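Local structure of protein F01G10.3, confirmed by transcript evidence (Caenorhabditis elegans, 3K6J) at residues 206-209 with 210-213; 245-248 with 249-252; 370-373 with 374-378. The protein probably acts as an NAD+-dependent (3S)-3-hydroxyacyl-CoA dehydrogenase, the oxidoreductase part of a multifunctional enzyme, and binds a zinc ion. All coordinates share one frame; numbering follows the deposited sequence.

Contact 1: 206-209 with 210-213; sequences HTSS and QAIA
S208 caps the start of helix 209-221: its OG accepts the amide of A211, 3.0 Å from A211 N, in a bond close to straight (168°). With chi1 at 74° the hydroxyl sits between backbone N and carbonyl carbon, facing the first turn. The same OG is weakly hydrogen-bonded to the carbonyl of S182, so the cap touches the loop before strand 184-188. The main chain takes up the helical pattern, I212 N reaching S208 O at 3.0 Å and A213 N reaching S209 O at 2.8 Å. Beyond the polar layer, the methyl of A211 rests on the cap, its CB 3.5 Å from S208 OG. T207 and I212, the residues before the N-cap and four after it, meet as a hydrophobic staple: T207 CG2 presses on I212 CD1 at 3.5 Å, tight for two methyl carbons, the side chains crossing at about a right angle. T207 OG1 turns instead to G204 N and L184 O, while both side chains pack on V185. The threonine thus divides its chemistry, hydroxyl to the loop and strand, methyl to the helix, and the serine supplies an acceptor for an amide that has no preceding helical turn to serve it.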
loop_
_atom_site.group_PDB
_atom_site.type_symbol
_atom_site.label_atom_id
_atom_site.label_comp_id
_atom_site.label_asym_id
_atom_site.label_seq_id
_atom_site.Cartn_x
_atom_site.Cartn_y
_atom_site.Cartn_z
ATOM N N HIS A 206 17.550 15.464 -8.544
ATOM C CA HIS A 206 17.501 16.930 -8.524
ATOM C C HIS A 206 16.318 17.523 -7.757
ATOM O O HIS A 206 16.286 18.728 -7.506
ATOM C CB HIS A 206 17.592 17.538 -9.938
ATOM C CG HIS A 206 17.987 18.992 -9.944
ATOM N ND1 HIS A 206 19.171 19.446 -9.405
ATOM C CD2 HIS A 206 17.360 20.091 -10.427
ATOM C CE1 HIS A 206 19.257 20.757 -9.559
ATOM N NE2 HIS A 206 18.163 21.174 -10.159
ATOM N N THR A 207 15.368 16.678 -7.345
ATOM C CA THR A 207 14.212 17.129 -6.557
ATOM C C THR A 207 14.664 18.026 -5.416
ATOM O O THR A 207 15.550 17.629 -4.634
ATOM C CB THR A 207 13.435 15.958 -5.933
ATOM O OG1 THR A 207 13.009 15.049 -6.953
ATOM C CG2 THR A 207 12.189 16.492 -5.193
ATOM N N SER A 208 14.058 19.209 -5.339
ATOM C CA SER A 208 14.383 20.206 -4.319
ATOM C C SER A 208 13.672 19.996 -2.969
ATOM O O SER A 208 12.571 19.394 -2.905
ATOM C CB SER A 208 14.026 21.604 -4.810
ATOM O OG SER A 208 12.617 21.782 -4.793
ATOM N N SER A 209 14.282 20.558 -1.913
ATOM C CA SER A 209 13.716 20.516 -0.557
ATOM C C SER A 209 12.332 21.141 -0.527
ATOM O O SER A 209 11.449 20.638 0.161
ATOM C CB SER A 209 14.656 21.177 0.469
ATOM O OG SER A 209 14.742 22.577 0.266
ATOM N N GLN A 210 12.131 22.202 -1.309
ATOM C CA GLN A 210 10.824 22.828 -1.417
ATOM C C GLN A 210 9.794 21.892 -1.993
ATOM O O GLN A 210 8.693 21.777 -1.464
ATOM C CB GLN A 210 10.844 24.058 -2.316
ATOM C CG GLN A 210 11.378 25.278 -1.687
ATOM C CD GLN A 210 12.637 25.688 -2.351
ATOM O OE1 GLN A 210 13.445 24.835 -2.770
ATOM N NE2 GLN A 210 12.823 27.003 -2.489
ATOM N N ALA A 211 10.132 21.256 -3.105
ATOM C CA ALA A 211 9.230 20.290 -3.709
ATOM C C ALA A 211 8.869 19.240 -2.660
ATOM O O ALA A 211 7.720 18.924 -2.501
ATOM C CB ALA A 211 9.858 19.649 -4.964
ATOM N N ILE A 212 9.855 18.733 -1.934
ATOM C CA ILE A 212 9.616 17.743 -0.889
ATOM C C ILE A 212 8.688 18.267 0.215
ATOM O O ILE A 212 7.675 17.613 0.546
ATOM C CB ILE A 212 10.929 17.210 -0.294
ATOM C CG1 ILE A 212 11.762 16.500 -1.371
ATOM C CG2 ILE A 212 10.644 16.249 0.869
ATOM C CD1 ILE A 212 11.024 15.382 -2.132
ATOM N N ALA A 213 8.989 19.454 0.741
ATOM C CA ALA A 213 8.167 20.046 1.825
ATOM C C ALA A 213 6.753 20.327 1.356
ATOM O O ALA A 213 5.792 20.083 2.081
ATOM C CB ALA A 213 8.824 21.340 2.394
#

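Contact 2: 245-248 with 249-252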
loop_
_atom_site.group_PDB
_atom_site.type_symbol
_atom_site.label_atom_id
_atom_site.label_comp_id
_atom_site.label_asym_id
_atom_site.label_seq_id
_atom_site.Cartn_x
_atom_site.Cartn_y
_atom_site.Cartn_z
ATOM N N PHE A 245 1.471 -14.109 3.555
ATOM C CA PHE A 245 0.330 -14.830 3.017
ATOM C C PHE A 245 0.612 -16.336 2.929
ATOM O O PHE A 245 -0.292 -17.143 3.159
ATOM C CB PHE A 245 -0.133 -14.259 1.668
ATOM C CG PHE A 245 -1.497 -14.755 1.228
ATOM C CD1 PHE A 245 -2.655 -14.224 1.769
ATOM C CD2 PHE A 245 -1.616 -15.771 0.285
ATOM C CE1 PHE A 245 -3.907 -14.680 1.379
ATOM C CE2 PHE A 245 -2.882 -16.239 -0.113
ATOM C CZ PHE A 245 -4.021 -15.692 0.434
ATOM N N ASP A 246 1.848 -16.714 2.607
ATOM C CA ASP A 246 2.190 -18.130 2.593
ATOM C C ASP A 246 1.994 -18.787 3.946
ATOM O O ASP A 246 1.392 -19.854 4.022
ATOM C CB ASP A 246 3.578 -18.384 2.017
ATOM C CG ASP A 246 3.585 -18.313 0.493
ATOM O OD1 ASP A 246 2.753 -17.569 -0.089
ATOM O OD2 ASP A 246 4.407 -19.016 -0.132
ATOM N N GLN A 247 2.482 -18.146 5.007
ATOM C CA GLN A 247 2.210 -18.583 6.374
ATOM C C GLN A 247 0.721 -18.751 6.604
ATOM O O GLN A 247 0.277 -19.776 7.145
ATOM C CB GLN A 247 2.752 -17.583 7.389
ATOM C CG GLN A 247 4.255 -17.417 7.383
ATOM C CD GLN A 247 4.976 -18.745 7.517
ATOM O OE1 GLN A 247 5.547 -19.249 6.545
ATOM N NE2 GLN A 247 4.925 -19.335 8.715
ATOM N N SER A 248 -0.053 -17.749 6.184
ATOM C CA SER A 248 -1.497 -17.768 6.356
ATOM C C SER A 248 -2.140 -18.989 5.702
ATOM O O SER A 248 -3.090 -19.559 6.234
ATOM C CB SER A 248 -2.116 -16.484 5.795
ATOM O OG SER A 248 -1.717 -15.386 6.597
ATOM N N GLN A 249 -1.614 -19.370 4.547
ATOM C CA GLN A 249 -2.096 -20.546 3.858
ATOM C C GLN A 249 -1.752 -21.834 4.606
ATOM O O GLN A 249 -2.600 -22.730 4.706
ATOM C CB GLN A 249 -1.576 -20.574 2.434
ATOM C CG GLN A 249 -2.132 -19.428 1.614
ATOM C CD GLN A 249 -2.269 -19.781 0.161
ATOM O OE1 GLN A 249 -1.567 -19.233 -0.700
ATOM N NE2 GLN A 249 -3.171 -20.713 -0.130
ATOM N N LYS A 250 -0.535 -21.919 5.153
ATOM C CA LYS A 250 -0.120 -23.094 5.922
ATOM C C LYS A 250 -1.111 -23.389 7.047
ATOM O O LYS A 250 -1.359 -24.558 7.362
ATOM C CB LYS A 250 1.279 -22.930 6.497
ATOM C CG LYS A 250 2.417 -23.160 5.519
ATOM C CD LYS A 250 3.762 -22.814 6.179
ATOM C CE LYS A 250 4.906 -22.786 5.174
ATOM N NZ LYS A 250 6.124 -22.187 5.797
ATOM N N LEU A 251 -1.688 -22.338 7.633
ATOM C CA LEU A 251 -2.663 -22.498 8.698
ATOM C C LEU A 251 -3.879 -23.299 8.234
ATOM O O LEU A 251 -4.540 -23.965 9.039
ATOM C CB LEU A 251 -3.104 -21.137 9.241
ATOM C CG LEU A 251 -2.079 -20.375 10.087
ATOM C CD1 LEU A 251 -2.556 -18.944 10.361
ATOM C CD2 LEU A 251 -1.732 -21.103 11.391
ATOM N N MET A 252 -4.166 -23.224 6.935
ATOM C CA MET A 252 -5.299 -23.930 6.356
ATOM C C MET A 252 -4.957 -25.375 5.999
ATOM O O MET A 252 -5.659 -26.292 6.432
ATOM C CB MET A 252 -5.859 -23.189 5.130
ATOM C CG MET A 252 -6.670 -21.939 5.453
ATOM S SD MET A 252 -7.344 -21.178 3.973
ATOM C CE MET A 252 -5.861 -20.961 2.982
#
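Helix 234-253 carries Q247 and K250 three residues apart on one flank, near its C-terminal end, where their side chains run alongside each other in the same direction. K250 NZ donates to Q247 OE1 at 3.1 Å, approaching 21° out of the amide plane. The lysine chain is extended beyond CG, whereas the glutamine folds at chi2 (-53°), which brings its amide level with the ammonium group. NZ also forms a salt bridge with E428, and Q247 NE2 binds F361 O and Y431 OH, leaving each end of the amide engaged. Replacing K250 by an alanine removes the ammonium group and would probably cost E428 this salt bridge and Q247 OE1 this donor. In the helical C-terminal domain of the 3-hydroxyacyl-CoA dehydrogenase family, this helix packs among others: S248 and L251 lie against helix 355-375, and L251 and M252 against helix 259-269. On another flank, F245 holds its ring beside the aliphatic part of Q249, F245 CE2 lying 3.7 Å from Q249 CG; the phenylalanine's own CG, anti to the backbone N (chi1 -166°), puts the ring there, and it also packs on P275 and A279. The main-chain bond Q249 N to F245 O spans 2.9 Å.

Contact 3: 370-373 with 374-378; sequences GYRC and IEEGV
R372 and E375 lie side by side near the end of helix 355-375, joined by a long salt bridge in which R372 NH1 points at E375 OE2 across 3.5 Å. The bond is weak but straight (171°), and the carboxylate oxygen meets the guanidinium at its edge, in plane, although the two flat groups are turned 42° apart. Bends at chi2 and chi3 bring the arginine chain round to this side, where its CD also touches E375 OE2 at 3.4 Å. E376 approaches the same arginine lower down: E376 OE1 lies 3.3 Å from R372 CG, beside the chain and not at its charged end, while E376 OE2 forms a salt bridge with R239 of helix 234-253. Away from the charges, I374 CD1 lies 3.8 Å from Y371 CD2, the two side chains pointing the same way; the phenol's OH is hydrogen-bonded to W395 NE1. Main-chain bonds hold these groups in step, among them I374 N to G370 O at 2.8 Å and E375 N to Y371 O at 2.9 Å. The helix then ends in a Schellman motif: G377, at positive phi (78°), sends its N to I374 O at 3.0 Å, and V378 N makes a weak bond to C373 O. That turn swings V378 inward, so that its CB approaches C373 CB. Farther out, E375 OE1 receives A436 N, and helix 435-440 lies against Y371 and E375, as helix 381-391 does against I374.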
loop_
_atom_site.group_PDB
_atom_site.type_symbol
_atom_site.label_atom_id
_atom_site.label_comp_id
_atom_site.label_asym_id
_atom_site.label_seq_id
_atom_site.Cartn_x
_atom_site.Cartn_y
_atom_site.Cartn_z
ATOM N N GLY A 370 11.293 -8.449 6.507
ATOM C CA GLY A 370 11.641 -7.033 6.514
ATOM C C GLY A 370 13.127 -6.822 6.767
ATOM O O GLY A 370 13.781 -6.046 6.067
ATOM N N TYR A 371 13.671 -7.510 7.778
ATOM C CA TYR A 371 15.108 -7.368 8.087
ATOM C C TYR A 371 15.972 -7.901 6.951
ATOM O O TYR A 371 17.007 -7.351 6.634
ATOM C CB TYR A 371 15.436 -8.007 9.431
ATOM C CG TYR A 371 15.076 -7.076 10.555
ATOM C CD1 TYR A 371 13.920 -7.258 11.305
ATOM C CD2 TYR A 371 15.871 -5.991 10.835
ATOM C CE1 TYR A 371 13.599 -6.375 12.325
ATOM C CE2 TYR A 371 15.561 -5.110 11.843
ATOM C CZ TYR A 371 14.431 -5.295 12.576
ATOM O OH TYR A 371 14.154 -4.390 13.576
ATOM N N ARG A 372 15.500 -8.957 6.312
ATOM C CA ARG A 372 16.090 -9.458 5.084
ATOM C C ARG A 372 16.161 -8.354 4.004
ATOM O O ARG A 372 17.206 -8.177 3.377
ATOM C CB ARG A 372 15.268 -10.654 4.608
ATOM C CG ARG A 372 16.043 -11.731 3.912
ATOM C CD ARG A 372 17.033 -12.356 4.838
ATOM N NE ARG A 372 16.700 -13.724 5.200
ATOM C CZ ARG A 372 17.539 -14.526 5.851
ATOM N NH1 ARG A 372 18.747 -14.092 6.203
ATOM N NH2 ARG A 372 17.174 -15.761 6.154
ATOM N N CYS A 373 15.058 -7.618 3.787
ATOM C CA CYS A 373 15.059 -6.452 2.864
ATOM C C CYS A 373 15.998 -5.344 3.301
ATOM O O CYS A 373 16.694 -4.748 2.469
ATOM C CB CYS A 373 13.660 -5.846 2.703
ATOM S SG CYS A 373 12.503 -6.903 1.903
ATOM N N ILE A 374 15.995 -5.036 4.595
ATOM C CA ILE A 374 16.945 -4.061 5.110
ATOM C C ILE A 374 18.418 -4.460 4.773
ATOM O O ILE A 374 19.133 -3.701 4.101
ATOM C CB ILE A 374 16.761 -3.811 6.623
ATOM C CG1 ILE A 374 15.404 -3.156 6.900
ATOM C CG2 ILE A 374 17.881 -2.924 7.156
ATOM C CD1 ILE A 374 14.957 -3.296 8.330
ATOM N N GLU A 375 18.853 -5.645 5.198
ATOM C CA GLU A 375 20.275 -6.029 5.018
ATOM C C GLU A 375 20.705 -6.165 3.540
ATOM O O GLU A 375 21.896 -6.094 3.228
ATOM C CB GLU A 375 20.620 -7.309 5.793
ATOM C CG GLU A 375 20.043 -8.588 5.186
ATOM C CD GLU A 375 20.390 -9.852 5.985
ATOM O OE1 GLU A 375 20.970 -9.741 7.102
ATOM O OE2 GLU A 375 20.064 -10.965 5.490
ATOM N N GLU A 376 19.736 -6.378 2.651
ATOM C CA GLU A 376 20.018 -6.483 1.225
ATOM C C GLU A 376 20.097 -5.121 0.512
ATOM O O GLU A 376 20.351 -5.056 -0.687
ATOM C CB GLU A 376 19.003 -7.413 0.568
ATOM C CG GLU A 376 19.206 -8.850 1.015
ATOM C CD GLU A 376 18.116 -9.796 0.564
ATOM O OE1 GLU A 376 17.784 -10.741 1.332
ATOM O OE2 GLU A 376 17.597 -9.629 -0.561
ATOM N N GLY A 377 19.904 -4.038 1.261
ATOM C CA GLY A 377 19.944 -2.682 0.693
ATOM C C GLY A 377 18.710 -2.227 -0.082
ATOM O O GLY A 377 18.708 -1.132 -0.642
ATOM N N VAL A 378 17.667 -3.055 -0.104
ATOM C CA VAL A 378 16.374 -2.732 -0.758
ATOM C C VAL A 378 15.653 -1.554 -0.085
ATOM O O VAL A 378 14.976 -0.748 -0.747
ATOM C CB VAL A 378 15.397 -3.963 -0.743
ATOM C CG1 VAL A 378 14.202 -3.710 -1.654
ATOM C CG2 VAL A 378 16.107 -5.243 -1.173
#

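The three contacts follow one another along the chain without touching. Contact 1 starts helix 209-221, which in sequence follows strand 198-202 and precedes strand 225-229 of the mixed sheet in the NAD-binding domain. Contacts 2 and 3 belong to the helical part, on helices 234-253 and 355-375, which pack on each other; their centres are 23 Å apart and their nearest atoms about 11 Å. Contacts 1 and 2 lie on opposite sides of the chain's centre, 42 Å between centres. The centre of contact 3 is 27 Å from that of contact 1, and its V378 side chain lies about 11 Å from the zinc ion, whose ligands include E200 and C232, consistent with a metal site near where the two parts meet.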